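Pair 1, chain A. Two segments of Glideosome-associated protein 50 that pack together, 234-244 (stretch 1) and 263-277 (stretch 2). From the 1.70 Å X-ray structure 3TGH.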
# COMPACT_ATOMS: atom_id res chain seq x y z
N ASP A 234 1.95 -6.87 10.21
CA ASP A 234 3.11 -7.34 10.96
C ASP A 234 4.15 -6.23 10.99
O ASP A 234 4.50 -5.66 9.96
CB ASP A 234 3.66 -8.62 10.33
CG ASP A 234 2.73 -9.81 10.53
OD1 ASP A 234 2.03 -9.85 11.57
OD2 ASP A 234 2.70 -10.72 9.67
N ASN A 235 4.65 -5.93 12.19
CA ASN A 235 5.51 -4.77 12.40
C ASN A 235 6.96 -5.10 12.13
O ASN A 235 7.80 -5.13 13.05
CB ASN A 235 5.31 -4.20 13.80
CG ASN A 235 3.87 -3.83 14.08
OD1 ASN A 235 3.32 -4.19 15.12
ND2 ASN A 235 3.23 -3.12 13.14
N ASN A 236 7.24 -5.34 10.86
CA ASN A 236 8.57 -5.69 10.40
C ASN A 236 8.68 -5.38 8.91
O ASN A 236 7.71 -4.93 8.28
CB ASN A 236 8.88 -7.17 10.68
CG ASN A 236 7.91 -8.12 10.01
OD1 ASN A 236 6.99 -8.62 10.64
ND2 ASN A 236 8.11 -8.37 8.72
N MET A 237 9.87 -5.60 8.37
CA MET A 237 10.08 -5.51 6.93
C MET A 237 10.44 -6.89 6.43
O MET A 237 11.14 -7.64 7.11
CB MET A 237 11.19 -4.50 6.60
CG MET A 237 10.80 -3.05 6.94
SD MET A 237 12.04 -1.79 6.51
CE MET A 237 13.49 -2.45 7.29
N GLU A 238 9.95 -7.23 5.24
CA GLU A 238 10.25 -8.53 4.64
C GLU A 238 9.97 -8.53 3.15
O GLU A 238 9.11 -7.79 2.66
CB GLU A 238 9.42 -9.63 5.32
CG GLU A 238 9.59 -11.03 4.68
CD GLU A 238 9.17 -12.17 5.59
OE1 GLU A 238 8.17 -12.03 6.32
OE2 GLU A 238 9.85 -13.22 5.55
N VAL A 239 10.72 -9.37 2.43
CA VAL A 239 10.33 -9.73 1.07
C VAL A 239 10.36 -11.26 0.92
O VAL A 239 11.35 -11.93 1.25
CB VAL A 239 11.18 -9.01 -0.02
CG1 VAL A 239 12.66 -9.16 0.24
CG2 VAL A 239 10.79 -9.50 -1.42
N ILE A 240 9.21 -11.79 0.49
CA ILE A 240 9.04 -13.20 0.15
C ILE A 240 8.74 -13.26 -1.34
O ILE A 240 7.81 -12.60 -1.80
CB ILE A 240 7.89 -13.82 0.96
CG1 ILE A 240 8.33 -13.98 2.42
CG2 ILE A 240 7.45 -15.17 0.36
CD1 ILE A 240 7.19 -14.29 3.38
N GLU A 241 9.53 -14.01 -2.09
CA GLU A 241 9.34 -14.08 -3.54
C GLU A 241 8.93 -15.48 -3.95
O GLU A 241 9.58 -16.46 -3.57
CB GLU A 241 10.59 -13.64 -4.31
CG GLU A 241 10.28 -13.32 -5.78
CD GLU A 241 11.51 -12.93 -6.59
OE1 GLU A 241 12.37 -12.18 -6.08
OE2 GLU A 241 11.60 -13.38 -7.76
N ASP A 242 7.86 -15.56 -4.74
CA ASP A 242 7.26 -16.82 -5.15
C ASP A 242 6.56 -16.64 -6.50
O ASP A 242 5.65 -15.82 -6.61
CB ASP A 242 6.26 -17.28 -4.08
CG ASP A 242 5.39 -18.44 -4.55
OD1 ASP A 242 5.92 -19.55 -4.72
OD2 ASP A 242 4.17 -18.23 -4.72
N ASN A 243 6.99 -17.40 -7.50
CA ASN A 243 6.37 -17.38 -8.84
C ASN A 243 6.35 -15.99 -9.49
O ASN A 243 5.33 -15.55 -10.01
CB ASN A 243 4.94 -17.95 -8.78
CG ASN A 243 4.88 -19.36 -8.20
OD1 ASN A 243 3.88 -19.75 -7.59
ND2 ASN A 243 5.94 -20.14 -8.39
N ASP A 244 7.50 -15.31 -9.44
CA ASP A 244 7.67 -13.96 -10.03
C ASP A 244 6.74 -12.89 -9.43
O ASP A 244 6.47 -11.87 -10.07
CB ASP A 244 7.52 -14.01 -11.56
CG ASP A 244 8.51 -14.95 -12.23
OD1 ASP A 244 9.73 -14.80 -12.00
OD2 ASP A 244 8.07 -15.84 -12.99
N LYS A 263 11.72 -18.64 9.63
CA LYS A 263 11.43 -17.83 8.45
C LYS A 263 10.68 -18.63 7.39
O LYS A 263 10.87 -19.84 7.26
CB LYS A 263 12.73 -17.29 7.81
CG LYS A 263 13.61 -16.44 8.73
CD LYS A 263 12.97 -15.10 9.07
CE LYS A 263 13.85 -14.30 10.02
NZ LYS A 263 15.20 -14.02 9.44
N ASN A 264 9.82 -17.95 6.64
CA ASN A 264 9.20 -18.52 5.45
C ASN A 264 10.30 -19.03 4.51
O ASN A 264 11.33 -18.37 4.35
CB ASN A 264 8.32 -17.48 4.74
CG ASN A 264 7.49 -18.07 3.61
OD1 ASN A 264 7.99 -18.30 2.52
ND2 ASN A 264 6.20 -18.30 3.87
N SER A 265 10.09 -20.20 3.91
CA SER A 265 11.12 -20.84 3.08
C SER A 265 11.53 -20.01 1.86
O SER A 265 12.64 -20.17 1.34
CB SER A 265 10.65 -22.23 2.63
OG SER A 265 9.47 -22.12 1.84
N LYS A 266 10.63 -19.14 1.40
CA LYS A 266 10.91 -18.25 0.27
C LYS A 266 11.18 -16.80 0.69
O LYS A 266 11.15 -15.89 -0.14
CB LYS A 266 9.76 -18.33 -0.74
CG LYS A 266 9.68 -19.67 -1.45
CD LYS A 266 8.78 -19.64 -2.67
CE LYS A 266 9.03 -20.83 -3.58
NZ LYS A 266 8.27 -20.70 -4.86
N SER A 267 11.46 -16.59 1.97
CA SER A 267 11.87 -15.27 2.45
C SER A 267 13.29 -14.97 1.98
O SER A 267 14.21 -15.79 2.16
CB SER A 267 11.78 -15.20 3.97
OG SER A 267 12.18 -13.93 4.44
N LEU A 268 13.47 -13.80 1.37
CA LEU A 268 14.78 -13.36 0.90
C LEU A 268 15.43 -12.39 1.87
O LEU A 268 16.65 -12.23 1.89
CB LEU A 268 14.64 -12.69 -0.47
CG LEU A 268 14.14 -13.59 -1.61
CD1 LEU A 268 13.91 -12.75 -2.86
CD2 LEU A 268 15.12 -14.72 -1.88
N PHE A 269 14.61 -11.72 2.68
CA PHE A 269 15.08 -10.73 3.62
C PHE A 269 14.02 -10.50 4.67
O PHE A 269 12.83 -10.45 4.36
CB PHE A 269 15.37 -9.41 2.87
CG PHE A 269 15.37 -8.20 3.76
CD1 PHE A 269 16.44 -7.92 4.59
CD2 PHE A 269 14.29 -7.32 3.75
CE1 PHE A 269 16.44 -6.79 5.40
CE2 PHE A 269 14.28 -6.19 4.56
CZ PHE A 269 15.36 -5.93 5.39
N PHE A 270 14.47 -10.36 5.92
CA PHE A 270 13.58 -10.02 7.03
C PHE A 270 14.32 -9.11 8.00
O PHE A 270 15.48 -9.37 8.33
CB PHE A 270 13.12 -11.28 7.77
CG PHE A 270 12.17 -11.00 8.90
CD1 PHE A 270 10.81 -11.19 8.75
CD2 PHE A 270 12.65 -10.55 10.13
CE1 PHE A 270 9.93 -10.94 9.80
CE2 PHE A 270 11.78 -10.29 11.17
CZ PHE A 270 10.41 -10.49 11.01
N SER A 271 13.64 -8.07 8.47
CA SER A 271 14.19 -7.21 9.52
C SER A 271 13.07 -6.68 10.41
O SER A 271 12.02 -6.28 9.93
CB SER A 271 14.94 -6.03 8.90
OG SER A 271 15.44 -5.17 9.91
N SER A 272 13.33 -6.66 11.72
CA SER A 272 12.40 -6.08 12.68
C SER A 272 12.65 -4.58 12.86
O SER A 272 11.94 -3.93 13.63
CB SER A 272 12.51 -6.81 14.03
OG SER A 272 13.80 -6.66 14.58
N ASP A 273 13.63 -4.02 12.14
CA ASP A 273 13.94 -2.59 12.24
C ASP A 273 12.74 -1.72 11.87
O ASP A 273 11.99 -2.05 10.96
CB ASP A 273 15.11 -2.22 11.31
CG ASP A 273 16.46 -2.69 11.81
OD1 ASP A 273 16.51 -3.54 12.73
OD2 ASP A 273 17.48 -2.21 11.27
N ILE A 274 12.59 -0.61 12.58
CA ILE A 274 11.65 0.44 12.20
C ILE A 274 12.20 1.08 10.93
O ILE A 274 13.39 1.37 10.83
CB ILE A 274 11.48 1.47 13.34
CG1 ILE A 274 10.66 0.84 14.46
CG2 ILE A 274 10.80 2.76 12.85
CD1 ILE A 274 10.64 1.65 15.74
N GLY A 275 11.33 1.24 9.93
CA GLY A 275 11.78 1.72 8.63
C GLY A 275 10.69 1.89 7.61
O GLY A 275 9.52 2.05 7.95
N PHE A 276 11.08 1.85 6.34
CA PHE A 276 10.16 2.08 5.23
C PHE A 276 10.80 1.57 3.95
O PHE A 276 11.96 1.16 3.95
CB PHE A 276 9.82 3.58 5.13
CG PHE A 276 11.02 4.47 4.92
CD1 PHE A 276 11.45 4.80 3.64
CD2 PHE A 276 11.71 5.00 6.01
CE1 PHE A 276 12.56 5.60 3.45
CE2 PHE A 276 12.81 5.81 5.83
CZ PHE A 276 13.24 6.12 4.56
N CYS A 277 10.05 1.63 2.85
CA CYS A 277 10.57 1.23 1.54
C CYS A 277 10.52 2.35 0.53
O CYS A 277 9.63 3.21 0.58
CB CYS A 277 9.74 0.09 0.96
SG CYS A 277 9.85 -1.41 1.87

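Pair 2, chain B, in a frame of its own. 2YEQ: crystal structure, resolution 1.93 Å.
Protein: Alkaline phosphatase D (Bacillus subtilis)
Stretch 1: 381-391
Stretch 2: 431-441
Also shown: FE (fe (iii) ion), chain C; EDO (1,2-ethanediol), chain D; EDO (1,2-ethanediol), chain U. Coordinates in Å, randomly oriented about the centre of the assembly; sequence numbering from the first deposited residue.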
# COMPACT_ATOMS: atom_id res chain seq x y z
N VAL B 381 5.54 -2.91 -8.14
CA VAL B 381 6.31 -2.96 -9.39
C VAL B 381 6.70 -1.61 -9.95
O VAL B 381 7.40 -1.55 -10.95
CB VAL B 381 5.61 -3.87 -10.47
CG1 VAL B 381 5.28 -5.26 -9.86
CG2 VAL B 381 4.37 -3.18 -11.08
N HIS B 382 6.32 -0.54 -9.27
CA HIS B 382 6.81 0.82 -9.58
C HIS B 382 6.43 1.27 -11.01
O HIS B 382 7.16 2.00 -11.66
CB HIS B 382 8.33 0.93 -9.38
CG HIS B 382 8.80 0.59 -7.98
ND1 HIS B 382 10.15 0.50 -7.67
CD2 HIS B 382 8.14 0.34 -6.83
CE1 HIS B 382 10.29 0.20 -6.39
NE2 HIS B 382 9.09 0.10 -5.85
N ALA B 383 5.29 0.81 -11.48
CA ALA B 383 4.76 1.19 -12.79
C ALA B 383 3.31 0.75 -12.84
O ALA B 383 2.85 -0.10 -12.08
CB ALA B 383 5.58 0.58 -13.95
N SER B 384 2.55 1.41 -13.71
CA SER B 384 1.14 1.12 -13.82
C SER B 384 0.91 0.05 -14.86
O SER B 384 1.48 0.10 -15.94
CB SER B 384 0.38 2.39 -14.25
OG SER B 384 0.29 3.32 -13.20
N TRP B 385 0.05 -0.90 -14.52
CA TRP B 385 -0.42 -1.92 -15.45
C TRP B 385 -1.92 -2.14 -15.23
O TRP B 385 -2.46 -1.82 -14.18
CB TRP B 385 0.31 -3.26 -15.23
CG TRP B 385 1.81 -3.25 -15.26
CD1 TRP B 385 2.64 -2.87 -14.26
CD2 TRP B 385 2.65 -3.72 -16.32
NE1 TRP B 385 3.95 -3.03 -14.63
CE2 TRP B 385 3.99 -3.57 -15.88
CE3 TRP B 385 2.41 -4.24 -17.61
CZ2 TRP B 385 5.09 -3.90 -16.68
CZ3 TRP B 385 3.51 -4.56 -18.40
CH2 TRP B 385 4.84 -4.40 -17.92
N ALA B 386 -2.60 -2.74 -16.21
CA ALA B 386 -3.95 -3.21 -16.04
C ALA B 386 -4.14 -4.47 -16.87
O ALA B 386 -3.61 -4.55 -17.98
CB ALA B 386 -4.97 -2.12 -16.44
N SER B 387 -4.86 -5.44 -16.32
CA SER B 387 -5.05 -6.75 -16.95
C SER B 387 -6.46 -7.23 -16.80
O SER B 387 -7.07 -7.11 -15.73
CB SER B 387 -4.15 -7.85 -16.30
OG SER B 387 -2.79 -7.62 -16.62
N ASN B 388 -6.95 -7.87 -17.86
CA ASN B 388 -8.08 -8.77 -17.72
C ASN B 388 -7.62 -10.04 -16.99
O ASN B 388 -6.57 -10.60 -17.31
CB ASN B 388 -8.61 -9.15 -19.13
CG ASN B 388 -9.28 -7.97 -19.85
OD1 ASN B 388 -9.07 -7.74 -21.06
ND2 ASN B 388 -10.05 -7.22 -19.10
N LEU B 389 -8.42 -10.50 -16.04
CA LEU B 389 -8.16 -11.77 -15.34
C LEU B 389 -9.06 -12.87 -15.90
O LEU B 389 -10.29 -12.81 -15.73
CB LEU B 389 -8.43 -11.62 -13.84
CG LEU B 389 -7.53 -10.58 -13.13
CD1 LEU B 389 -7.88 -10.52 -11.65
CD2 LEU B 389 -6.04 -10.89 -13.35
N HIS B 390 -8.44 -13.86 -16.55
CA HIS B 390 -9.16 -14.99 -17.16
C HIS B 390 -9.14 -16.24 -16.26
O HIS B 390 -8.14 -16.49 -15.57
CB HIS B 390 -8.51 -15.31 -18.50
CG HIS B 390 -8.79 -14.31 -19.56
ND1 HIS B 390 -8.03 -13.18 -19.75
CD2 HIS B 390 -9.75 -14.28 -20.52
CE1 HIS B 390 -8.50 -12.50 -20.78
NE2 HIS B 390 -9.55 -13.14 -21.25
N VAL B 391 -10.20 -17.04 -16.29
CA VAL B 391 -10.25 -18.24 -15.43
C VAL B 391 -9.14 -19.25 -15.76
O VAL B 391 -8.79 -20.06 -14.91
CB VAL B 391 -11.62 -18.95 -15.42
CG1 VAL B 391 -12.65 -18.03 -14.80
CG2 VAL B 391 -12.03 -19.44 -16.84
N PRO B 431 -1.14 -11.03 -23.73
CA PRO B 431 -2.24 -10.27 -24.36
C PRO B 431 -3.40 -9.93 -23.42
O PRO B 431 -4.25 -9.13 -23.76
CB PRO B 431 -2.72 -11.22 -25.49
CG PRO B 431 -2.21 -12.58 -25.09
CD PRO B 431 -0.89 -12.30 -24.44
N HIS B 432 -3.46 -10.55 -22.25
CA HIS B 432 -4.42 -10.14 -21.24
C HIS B 432 -4.09 -8.75 -20.64
O HIS B 432 -4.95 -8.13 -20.02
CB HIS B 432 -4.50 -11.17 -20.11
CG HIS B 432 -3.18 -11.43 -19.45
ND1 HIS B 432 -2.20 -12.20 -20.02
CD2 HIS B 432 -2.67 -10.97 -18.28
CE1 HIS B 432 -1.13 -12.21 -19.23
NE2 HIS B 432 -1.40 -11.48 -18.16
N ILE B 433 -2.87 -8.27 -20.84
CA ILE B 433 -2.43 -7.01 -20.30
C ILE B 433 -2.84 -5.87 -21.25
O ILE B 433 -2.43 -5.82 -22.41
CB ILE B 433 -0.89 -6.97 -20.04
CG1 ILE B 433 -0.45 -8.07 -19.05
CG2 ILE B 433 -0.49 -5.61 -19.46
CD1 ILE B 433 1.03 -8.01 -18.59
N GLN B 434 -3.59 -4.92 -20.71
CA GLN B 434 -4.23 -3.88 -21.51
C GLN B 434 -3.55 -2.52 -21.41
O GLN B 434 -3.89 -1.61 -22.17
CB GLN B 434 -5.68 -3.72 -21.05
CG GLN B 434 -6.50 -4.98 -21.13
CD GLN B 434 -6.53 -5.52 -22.55
OE1 GLN B 434 -6.87 -4.78 -23.48
NE2 GLN B 434 -6.10 -6.77 -22.74
N PHE B 435 -2.59 -2.37 -20.49
CA PHE B 435 -2.04 -1.05 -20.20
C PHE B 435 -0.66 -1.12 -19.54
O PHE B 435 -0.45 -1.97 -18.71
CB PHE B 435 -3.00 -0.32 -19.27
CG PHE B 435 -2.57 1.09 -18.90
CD1 PHE B 435 -2.39 2.06 -19.86
CD2 PHE B 435 -2.39 1.44 -17.57
CE1 PHE B 435 -2.03 3.35 -19.52
CE2 PHE B 435 -2.01 2.75 -17.21
CZ PHE B 435 -1.83 3.69 -18.17
N PHE B 436 0.26 -0.25 -19.96
CA PHE B 436 1.49 0.02 -19.24
C PHE B 436 1.75 1.52 -19.25
O PHE B 436 1.56 2.16 -20.28
CB PHE B 436 2.72 -0.67 -19.87
CG PHE B 436 4.01 -0.31 -19.18
CD1 PHE B 436 4.34 -0.93 -17.99
CD2 PHE B 436 4.83 0.68 -19.68
CE1 PHE B 436 5.49 -0.59 -17.29
CE2 PHE B 436 5.99 1.05 -19.00
CZ PHE B 436 6.33 0.40 -17.79
N ASN B 437 2.21 2.05 -18.12
CA ASN B 437 2.75 3.39 -18.01
C ASN B 437 3.82 3.47 -16.90
O ASN B 437 3.72 2.75 -15.92
CB ASN B 437 1.61 4.37 -17.69
CG ASN B 437 2.05 5.80 -17.77
OD1 ASN B 437 2.34 6.34 -18.87
ND2 ASN B 437 2.11 6.43 -16.64
N ASP B 438 4.82 4.34 -17.05
CA ASP B 438 5.92 4.39 -16.06
C ASP B 438 6.19 5.78 -15.47
O ASP B 438 7.32 6.14 -15.23
CB ASP B 438 7.21 3.82 -16.68
CG ASP B 438 8.28 3.53 -15.65
OD1 ASP B 438 7.94 3.27 -14.47
OD2 ASP B 438 9.47 3.58 -16.05
N TYR B 439 5.12 6.55 -15.25
CA TYR B 439 5.19 7.81 -14.50
C TYR B 439 4.69 7.56 -13.09
O TYR B 439 3.87 6.70 -12.86
CB TYR B 439 4.30 8.87 -15.14
CG TYR B 439 4.75 9.34 -16.52
CD1 TYR B 439 6.03 9.79 -16.73
CD2 TYR B 439 3.86 9.35 -17.60
CE1 TYR B 439 6.43 10.22 -17.98
CE2 TYR B 439 4.25 9.77 -18.85
CZ TYR B 439 5.52 10.21 -19.03
OH TYR B 439 5.92 10.63 -20.27
N ARG B 440 5.16 8.39 -12.15
CA ARG B 440 4.73 8.28 -10.75
C ARG B 440 3.33 8.85 -10.55
O ARG B 440 2.85 9.67 -11.35
CB ARG B 440 5.74 8.99 -9.85
CG ARG B 440 7.20 8.65 -10.10
CD ARG B 440 7.56 7.25 -9.59
NE ARG B 440 7.02 6.16 -10.41
CZ ARG B 440 7.40 5.86 -11.65
NH1 ARG B 440 8.32 6.57 -12.28
NH2 ARG B 440 6.84 4.82 -12.26
N GLY B 441 2.69 8.43 -9.49
CA GLY B 441 1.35 8.87 -9.15
C GLY B 441 0.63 7.84 -8.30
O GLY B 441 1.22 7.21 -7.41
FE FE C . 8.64 -0.38 -3.77
C1 EDO D . -3.05 -15.37 -21.83
O1 EDO D . -1.75 -14.75 -21.93
C2 EDO D . -4.16 -14.46 -21.33
O2 EDO D . -4.67 -14.76 -20.01
C1 EDO U . 14.72 1.29 -10.07
O1 EDO U . 15.50 2.37 -9.50
C2 EDO U . 13.61 0.85 -9.11
O2 EDO U . 12.31 0.83 -9.73
O HOH W 1 1.97 5.06 -14.15

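Both pairs are two antiparallel strands joined edge to edge, with a beta bulge at the same place. Over 14 central residues the backbones superpose to 0.6 Å. The strand directions differ by 165° in pair 1 and 173° in pair 2.

The ladder matches rung by rung. Met A237 pairs with Ser A271 as Ser B384 pairs with Asn B437. In pair 1, Met A237 N donates to Ser A271 O at 2.7 Å, and Ser A271 N donates to Met A237 O at 2.9 Å. In pair 2, Ser B384 N donates to Asn B437 O at 2.8 Å, and Asn B437 N to Ser B384 O at 3.0 Å.

The bulge follows Val A239 and the matching Ala B386. Val A239 O accepts from Leu A268 N at 2.8 Å; Ala B386 O accepts from Gln B434 N, also at 2.8 Å. Past the shift, Glu A241 N donates to Lys A266 O at 3.2 Å, and Asn B388 N to His B432 O at 3.0 Å.

On the face carrying Met A237, Val A239 and Phe A269, Phe A269 is matched by Phe B435. The two side-chain centres lie 0.3 Å apart. Its neighbours from stretch 1 are smaller in pair 2. Val A239 CG1 meets Phe A269 CB at 3.8 Å, while Ala B386 CB reaches Phe B435 CB at 3.9 Å. Met A237 stretches along stretch 2, its SD 3.8 Å from Phe A276 N. The matching Ser B384 is short; its OG hydrogen-bonds a water at 2.6 Å, and that water donates to Tyr B439 O at 2.8 Å.

The other face differs most. In pair 1 it is partly polar: Ser A267 OG donates to Glu A238 OE2 at 2.7 Å. In pair 2 the matching residues are Ile B433 and Trp B385, and the contact is apolar, with Trp B385 CE3 3.7 Å from Ile B433 CG2. Phe A270 and Phe B436 also match. Glu A238 OE1 lies at the edge of the Phe A270 ring, 3.7 Å from CD1. Phe B436 instead turns its edge to the face of Trp B385, with ring planes at 64°.

Beyond the bulge, Lys A266 NZ forms a salt bridge with Asp A242 OD1 at 2.6 Å. The matching positions are His B432 and Leu B389, which make no such bridge. At the start of stretch 1, Asn A235 matches His B382, whose NE2 binds the iron at 2.2 Å.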